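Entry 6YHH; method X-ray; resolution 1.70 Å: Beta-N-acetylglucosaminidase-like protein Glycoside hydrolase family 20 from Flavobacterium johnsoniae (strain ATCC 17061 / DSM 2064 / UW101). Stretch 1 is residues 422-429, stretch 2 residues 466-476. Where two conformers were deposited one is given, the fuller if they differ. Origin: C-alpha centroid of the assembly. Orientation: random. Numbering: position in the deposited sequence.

Stretch 1 (422-429) SHYLNDPM
Stretch 2 (466-476) PRTAAIAERLW

Residues 422-424 form the last part of a helix that begins earlier in the chain, with phi/psi of -63/-36, -78/-39 and -66/-33. Leu425 (-95/0) leaves the helical region, and Asn426 N closes the turn by donating to His423 O at 3.2 Å. Asn426 (-79/122) and Asp427 (-119/131) are extended, Pro428 (-61/-22) bends the chain, and Met429 (-85/115) extends it again. In stretch 2, Pro466 follows a cis peptide bond and occupies the N-cap position; Pro466 O accepts from Ala469 N at 2.9 Å. Residues 467-476 are helical, with phi/psi near -60/-40 through most of their length and a drift to -85/-20 at Leu475 and -105/-49 at Trp476. Bonds such as Ala472 N to Thr468 O (2.8 Å) hold this helix together. The closest CA atoms across the stretches are those of Tyr424 and Ile471, 5.5 Å apart. Contacts advance in the same sequence sense, from His423 beside Arg467 to Pro428 beside Leu475, and 548 Å² is buried in total.

Arg474 is the hub of the contact. Its CA-to-CB bond points toward stretch 1, and its chi angles of -178° (t), 56° (p), 53° (p) and -124° curl the chain so that the guanidinium reaches the end of the first helix. There Arg474 NE and Arg474 NH2 both donate to Tyr424 O, at 2.8 and 2.9 Å with N-H...O angles of 144° and 140°. The carbonyl lies near the guanidinium plane, as a bifurcated acceptor should. The same group covers one face of the Tyr424 ring: Arg474 CZ is 4.7 Å from the ring centroid and 15° off its normal, a cation-pi arrangement. Asn426 O comes within 3.3 Å of Arg474 CG but has no hydrogen-bonding partner in the model. Asp427 (chi1 -165°, chi2 -65°) places Asp427 OD2 4.3 Å from Arg474 NE. That oxygen, hydrogen-bonded elsewhere in the structure, is well out of the guanidinium plane, so the attraction is between charges alone; Asp427 OD1 accepts from Met429 N at 2.8 Å.

The CA-to-CB bond of Tyr424 (chi1 -173°, t; chi2 54°) points sideways, but the end of the side chain comes nearer to stretch 2. Tyr424 OH donates to Glu473 OE1 in a short 2.5 Å hydrogen bond, with the carboxylate oxygen near the ring plane. Glu473 meets it with chi angles of 171°, 155° and 106°. Ala470 O sits at the ring edge, near its plane, 3.4 Å from Tyr424 CD1; Tyr424 CD1 is also 3.9 Å from Ala470 CB.

Toward the start of the contact, His423 (chi1 -56°, m; chi2 -57°) lays His423 CB 3.7 Å from Ile471 CG1, while His423 NE2 is 3.7 Å from Arg467 NH1. A water bridges these nitrogens, its oxygen 2.8 Å from His423 NE2 and 2.9 Å from Arg467 NH1, accepting from the arginine. Arg467 has chi angles of -65°, 177°, -65° and 140°. Finally, Pro428 CG packs 3.8 Å from Leu475 CD2 (Leu475 chi1 -65°, chi2 177°), an apolar contact.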

ATOM      1  N   SER A 422     -21.100 -18.426   7.047  1.00 10.68           N
ATOM      2  CA  SER A 422     -22.303 -18.122   6.275  0.50 10.74           C
ATOM      3  C   SER A 422     -21.978 -18.022   4.772  1.00 12.25           C
ATOM      4  O   SER A 422     -22.783 -18.462   3.955  1.00 13.57           O
ATOM      5  CB  SER A 422     -22.976 -16.827   6.723  0.50 10.72           C
ATOM      6  OG  SER A 422     -22.156 -15.746   6.362  0.50  9.14           O
ATOM      7  N   HIS A 423     -20.816 -17.498   4.413  1.00  9.77           N
ATOM      8  CA  HIS A 423     -20.407 -17.451   3.035  1.00  9.88           C
ATOM      9  C   HIS A 423     -19.886 -18.803   2.476  1.00  9.96           C
ATOM     10  O   HIS A 423     -20.190 -19.164   1.348  1.00  9.87           O
ATOM     11  CB  HIS A 423     -19.347 -16.319   2.855  1.00  9.93           C
ATOM     12  CG  HIS A 423     -19.834 -15.014   3.307  1.00  9.65           C
ATOM     13  ND1 HIS A 423     -20.977 -14.440   2.810  1.00 10.19           N
ATOM     14  CD2 HIS A 423     -19.281 -14.102   4.142  1.00  9.85           C
ATOM     15  CE1 HIS A 423     -21.151 -13.263   3.386  1.00  9.45           C
ATOM     16  NE2 HIS A 423     -20.144 -13.044   4.197  1.00  9.77           N
ATOM     17  N   TYR A 424     -19.134 -19.543   3.322  1.00  9.47           N
ATOM     18  CA  TYR A 424     -18.526 -20.796   2.886  1.00 10.44           C
ATOM     19  C   TYR A 424     -19.542 -21.830   2.567  1.00 11.01           C
ATOM     20  O   TYR A 424     -19.341 -22.602   1.634  1.00 12.24           O
ATOM     21  CB  TYR A 424     -17.613 -21.302   3.994  1.00 10.79           C
ATOM     22  CG  TYR A 424     -16.780 -22.515   3.636  1.00 10.07           C
ATOM     23  CD1 TYR A 424     -15.979 -22.501   2.529  1.00 10.57           C
ATOM     24  CD2 TYR A 424     -16.894 -23.675   4.384  1.00 10.06           C
ATOM     25  CE1 TYR A 424     -15.191 -23.593   2.226  1.00 10.16           C
ATOM     26  CE2 TYR A 424     -16.151 -24.796   4.109  1.00 10.74           C
ATOM     27  CZ  TYR A 424     -15.311 -24.772   3.031  1.00 10.17           C
ATOM     28  OH  TYR A 424     -14.564 -25.852   2.730  1.00 10.89           O
ATOM     29  N   LEU A 425     -20.660 -21.809   3.280  1.00 12.46           N
ATOM     30  CA  LEU A 425     -21.709 -22.869   3.095  1.00 13.71           C
ATOM     31  C   LEU A 425     -22.767 -22.426   2.143  1.00 13.72           C
ATOM     32  O   LEU A 425     -23.626 -23.203   1.753  1.00 15.15           O
ATOM     33  CB  LEU A 425     -22.280 -23.220   4.423  1.00 14.73           C
ATOM     34  CG  LEU A 425     -21.190 -23.836   5.343  1.00 15.98           C
ATOM     35  CD1 LEU A 425     -21.797 -24.124   6.708  1.00 16.94           C
ATOM     36  CD2 LEU A 425     -20.426 -25.038   4.735  1.00 16.89           C
ATOM     37  N   ASN A 426     -22.658 -21.203   1.604  1.00 12.24           N
ATOM     38  CA  ASN A 426     -23.614 -20.753   0.638  1.00 11.66           C
ATOM     39  C   ASN A 426     -23.312 -21.357  -0.739  1.00 12.70           C
ATOM     40  O   ASN A 426     -22.270 -21.142  -1.292  1.00 15.87           O
ATOM     41  CB  ASN A 426     -23.462 -19.226   0.512  1.00 10.37           C
ATOM     42  CG  ASN A 426     -24.517 -18.560  -0.357  1.00 10.88           C
ATOM     43  OD1 ASN A 426     -25.708 -18.638  -0.053  1.00 11.00           O
ATOM     44  ND2 ASN A 426     -24.074 -17.780  -1.383  1.00 10.60           N
ATOM     45  N   ASP A 427     -24.218 -22.070  -1.361  1.00 13.39           N
ATOM     46  CA  ASP A 427     -23.853 -22.822  -2.583  1.00 13.77           C
ATOM     47  C   ASP A 427     -24.674 -22.347  -3.763  1.00 14.96           C
ATOM     48  O   ASP A 427     -25.927 -22.237  -3.643  1.00 14.42           O
ATOM     49  CB  ASP A 427     -24.120 -24.292  -2.309  1.00 15.60           C
ATOM     50  CG  ASP A 427     -23.476 -25.215  -3.324  1.00 16.44           C
ATOM     51  OD1 ASP A 427     -23.836 -25.184  -4.489  1.00 20.74           O
ATOM     52  OD2 ASP A 427     -22.557 -25.897  -2.972  1.00 19.07           O
ATOM     53  N   PRO A 428     -24.052 -22.053  -4.878  1.00 14.37           N
ATOM     54  CA  PRO A 428     -24.832 -21.606  -6.023  1.00 14.59           C
ATOM     55  C   PRO A 428     -25.852 -22.660  -6.513  1.00 16.18           C
ATOM     56  O   PRO A 428     -26.839 -22.291  -7.208  1.00 16.64           O
ATOM     57  CB  PRO A 428     -23.775 -21.350  -7.075  1.00 14.94           C
ATOM     58  CG  PRO A 428     -22.501 -21.104  -6.290  1.00 14.32           C
ATOM     59  CD  PRO A 428     -22.601 -22.034  -5.144  1.00 14.06           C
ATOM     60  N   MET A 429     -25.614 -23.931  -6.196  1.00 15.49           N
ATOM     61  CA  MET A 429     -26.568 -25.018  -6.532  1.00 22.50           C
ATOM     62  C   MET A 429     -27.628 -25.162  -5.493  1.00 23.54           C
ATOM     63  O   MET A 429     -27.373 -25.484  -4.308  1.00 22.72           O
ATOM     64  CB  MET A 429     -25.879 -26.369  -6.709  1.00 26.58           C
ATOM     65  CG  MET A 429     -26.792 -27.487  -7.228  1.00 30.49           C
ATOM     66  SD  MET A 429     -27.130 -27.317  -8.991  1.00 33.97           S
ATOM     67  CE  MET A 429     -25.405 -27.506  -9.594  1.00 34.92           C
ATOM     68  N   PRO A 466      -9.692 -12.462   4.817  1.00  8.25           N
ATOM     69  CA  PRO A 466      -9.611 -13.679   4.046  1.00  8.74           C
ATOM     70  C   PRO A 466     -10.939 -14.338   3.715  1.00  8.56           C
ATOM     71  O   PRO A 466     -10.949 -15.444   3.126  1.00  9.08           O
ATOM     72  CB  PRO A 466      -8.814 -14.605   4.958  1.00  9.45           C
ATOM     73  CG  PRO A 466      -9.330 -14.204   6.325  1.00  9.53           C
ATOM     74  CD  PRO A 466      -9.502 -12.696   6.241  1.00  9.83           C
ATOM     75  N   ARG A 467     -12.072 -13.742   4.005  1.00  8.83           N
ATOM     76  CA  ARG A 467     -13.333 -14.394   3.731  1.00  8.36           C
ATOM     77  C   ARG A 467     -13.563 -14.754   2.277  1.00  8.66           C
ATOM     78  O   ARG A 467     -14.189 -15.811   1.988  1.00  9.78           O
ATOM     79  CB  ARG A 467     -14.556 -13.666   4.314  1.00  8.69           C
ATOM     80  CG  ARG A 467     -14.588 -13.608   5.853  1.00  9.13           C
ATOM     81  CD  ARG A 467     -15.729 -12.835   6.519  1.00  9.39           C
ATOM     82  NE  ARG A 467     -15.551 -11.420   6.135  1.00  8.40           N
ATOM     83  CZ  ARG A 467     -16.508 -10.591   5.819  1.00  8.04           C
ATOM     84  NH1 ARG A 467     -17.768 -10.898   6.000  1.00  7.98           N
ATOM     85  NH2 ARG A 467     -16.175  -9.412   5.302  1.00  7.89           N
ATOM     86  N   THR A 468     -13.125 -13.925   1.336  1.00  7.92           N
ATOM     87  CA  THR A 468     -13.302 -14.232  -0.059  1.00  8.17           C
ATOM     88  C   THR A 468     -12.499 -15.481  -0.504  1.00  8.22           C
ATOM     89  O   THR A 468     -12.835 -16.106  -1.486  1.00  8.97           O
ATOM     90  CB  THR A 468     -13.028 -12.992  -0.899  1.00  8.93           C
ATOM     91  OG1 THR A 468     -13.971 -11.996  -0.421  1.00  9.60           O
ATOM     92  CG2 THR A 468     -13.211 -13.260  -2.374  1.00 10.69           C
ATOM     93  N   ALA A 469     -11.471 -15.824   0.275  1.00  8.41           N
ATOM     94  CA  ALA A 469     -10.690 -17.064   0.001  1.00  8.52           C
ATOM     95  C   ALA A 469     -11.514 -18.295   0.269  1.00  8.69           C
ATOM     96  O   ALA A 469     -11.450 -19.254  -0.500  1.00  8.92           O
ATOM     97  CB  ALA A 469      -9.351 -17.054   0.692  1.00  7.95           C
ATOM     98  N   ALA A 470     -12.366 -18.258   1.311  1.00  8.67           N
ATOM     99  CA  ALA A 470     -13.321 -19.334   1.561  1.00  9.17           C
ATOM    100  C   ALA A 470     -14.395 -19.410   0.465  1.00  9.64           C
ATOM    101  O   ALA A 470     -14.769 -20.472   0.031  1.00  9.93           O
ATOM    102  CB  ALA A 470     -13.913 -19.199   2.951  1.00 10.07           C
ATOM    103  N   ILE A 471     -14.848 -18.241  -0.024  1.00  8.31           N
ATOM    104  CA  ILE A 471     -15.750 -18.200  -1.117  1.00  8.94           C
ATOM    105  C   ILE A 471     -15.093 -18.798  -2.371  1.00  8.35           C
ATOM    106  O   ILE A 471     -15.775 -19.575  -3.111  1.00  8.62           O
ATOM    107  CB  ILE A 471     -16.279 -16.783  -1.359  1.00  8.43           C
ATOM    108  CG1 ILE A 471     -17.125 -16.370  -0.159  1.00  9.24           C
ATOM    109  CG2 ILE A 471     -17.065 -16.666  -2.666  1.00  8.56           C
ATOM    110  CD1 ILE A 471     -17.501 -14.893  -0.162  1.00  9.01           C
ATOM    111  N   ALA A 472     -13.827 -18.497  -2.611  1.00  8.07           N
ATOM    112  CA  ALA A 472     -13.106 -19.064  -3.735  1.00  9.61           C
ATOM    113  C   ALA A 472     -13.182 -20.569  -3.676  1.00  8.14           C
ATOM    114  O   ALA A 472     -13.319 -21.233  -4.707  1.00  8.71           O
ATOM    115  CB  ALA A 472     -11.672 -18.569  -3.808  1.00  9.68           C
ATOM    116  N   GLU A 473     -12.989 -21.125  -2.466  1.00  8.38           N
ATOM    117  CA  GLU A 473     -13.069 -22.595  -2.337  1.00  9.22           C
ATOM    118  C   GLU A 473     -14.462 -23.129  -2.672  1.00  9.82           C
ATOM    119  O   GLU A 473     -14.637 -24.126  -3.449  1.00  9.44           O
ATOM    120  CB  GLU A 473     -12.644 -23.052  -0.973  1.00  9.47           C
ATOM    121  CG  GLU A 473     -12.935 -24.540  -0.737  1.00 10.12           C
ATOM    122  CD  GLU A 473     -12.002 -25.097   0.296  1.00  9.89           C
ATOM    123  OE1 GLU A 473     -12.426 -25.348   1.446  1.00 11.57           O
ATOM    124  OE2 GLU A 473     -10.767 -25.151  -0.009  1.00 10.31           O
ATOM    125  N   ARG A 474     -15.498 -22.450  -2.206  1.00 10.21           N
ATOM    126  CA  ARG A 474     -16.844 -22.860  -2.616  1.00 10.22           C
ATOM    127  C   ARG A 474     -17.067 -22.845  -4.119  1.00 10.05           C
ATOM    128  O   ARG A 474     -17.802 -23.677  -4.672  1.00 10.36           O
ATOM    129  CB  ARG A 474     -17.920 -22.043  -1.908  1.00 10.56           C
ATOM    130  CG  ARG A 474     -19.379 -22.419  -2.240  1.00 11.00           C
ATOM    131  CD  ARG A 474     -19.762 -23.882  -1.990  1.00 12.59           C
ATOM    132  NE  ARG A 474     -19.402 -24.207  -0.630  1.00 14.32           N
ATOM    133  CZ  ARG A 474     -18.605 -25.208  -0.256  1.00 13.18           C
ATOM    134  NH1 ARG A 474     -18.099 -26.142  -1.074  1.00 11.97           N
ATOM    135  NH2 ARG A 474     -18.316 -25.258   0.994  1.00 13.89           N
ATOM    136  N   LEU A 475     -16.466 -21.919  -4.815  1.00  9.03           N
ATOM    137  CA  LEU A 475     -16.739 -21.742  -6.206  1.00  9.64           C
ATOM    138  C   LEU A 475     -15.887 -22.682  -7.071  1.00  9.50           C
ATOM    139  O   LEU A 475     -16.265 -22.943  -8.204  1.00  9.67           O
ATOM    140  CB  LEU A 475     -16.516 -20.273  -6.593  1.00 10.37           C
ATOM    141  CG  LEU A 475     -17.515 -19.344  -5.891  1.00 11.29           C
ATOM    142  CD1 LEU A 475     -17.165 -17.898  -6.296  1.00 13.29           C
ATOM    143  CD2 LEU A 475     -18.978 -19.712  -6.092  1.00 12.33           C
ATOM    144  N   TRP A 476     -14.778 -23.192  -6.526  1.00  9.73           N
ATOM    145  CA  TRP A 476     -13.865 -24.075  -7.304  1.00  9.15           C
ATOM    146  C   TRP A 476     -14.010 -25.542  -6.898  1.00  9.87           C
ATOM    147  O   TRP A 476     -14.080 -26.433  -7.754  1.00 10.86           O
ATOM    148  CB  TRP A 476     -12.409 -23.603  -7.085  1.00  9.08           C
ATOM    149  CG  TRP A 476     -11.381 -24.538  -7.721  1.00  9.57           C
ATOM    150  CD1 TRP A 476     -11.021 -25.765  -7.273  1.00  9.31           C
ATOM    151  CD2 TRP A 476     -10.652 -24.301  -8.913  1.00  9.18           C
ATOM    152  NE1 TRP A 476     -10.109 -26.340  -8.158  1.00  9.42           N
ATOM    153  CE2 TRP A 476      -9.854 -25.434  -9.158  1.00  9.21           C
ATOM    154  CE3 TRP A 476     -10.561 -23.213  -9.799  1.00  9.02           C
ATOM    155  CZ2 TRP A 476      -9.036 -25.556 -10.278  1.00  9.18           C
ATOM    156  CZ3 TRP A 476      -9.728 -23.345 -10.922  1.00 10.44           C
ATOM    157  CH2 TRP A 476      -8.977 -24.505 -11.144  1.00 10.13           C
TER
HETATM  158  O   HOH W   1     -20.537 -10.484   5.134  1.00  7.88           O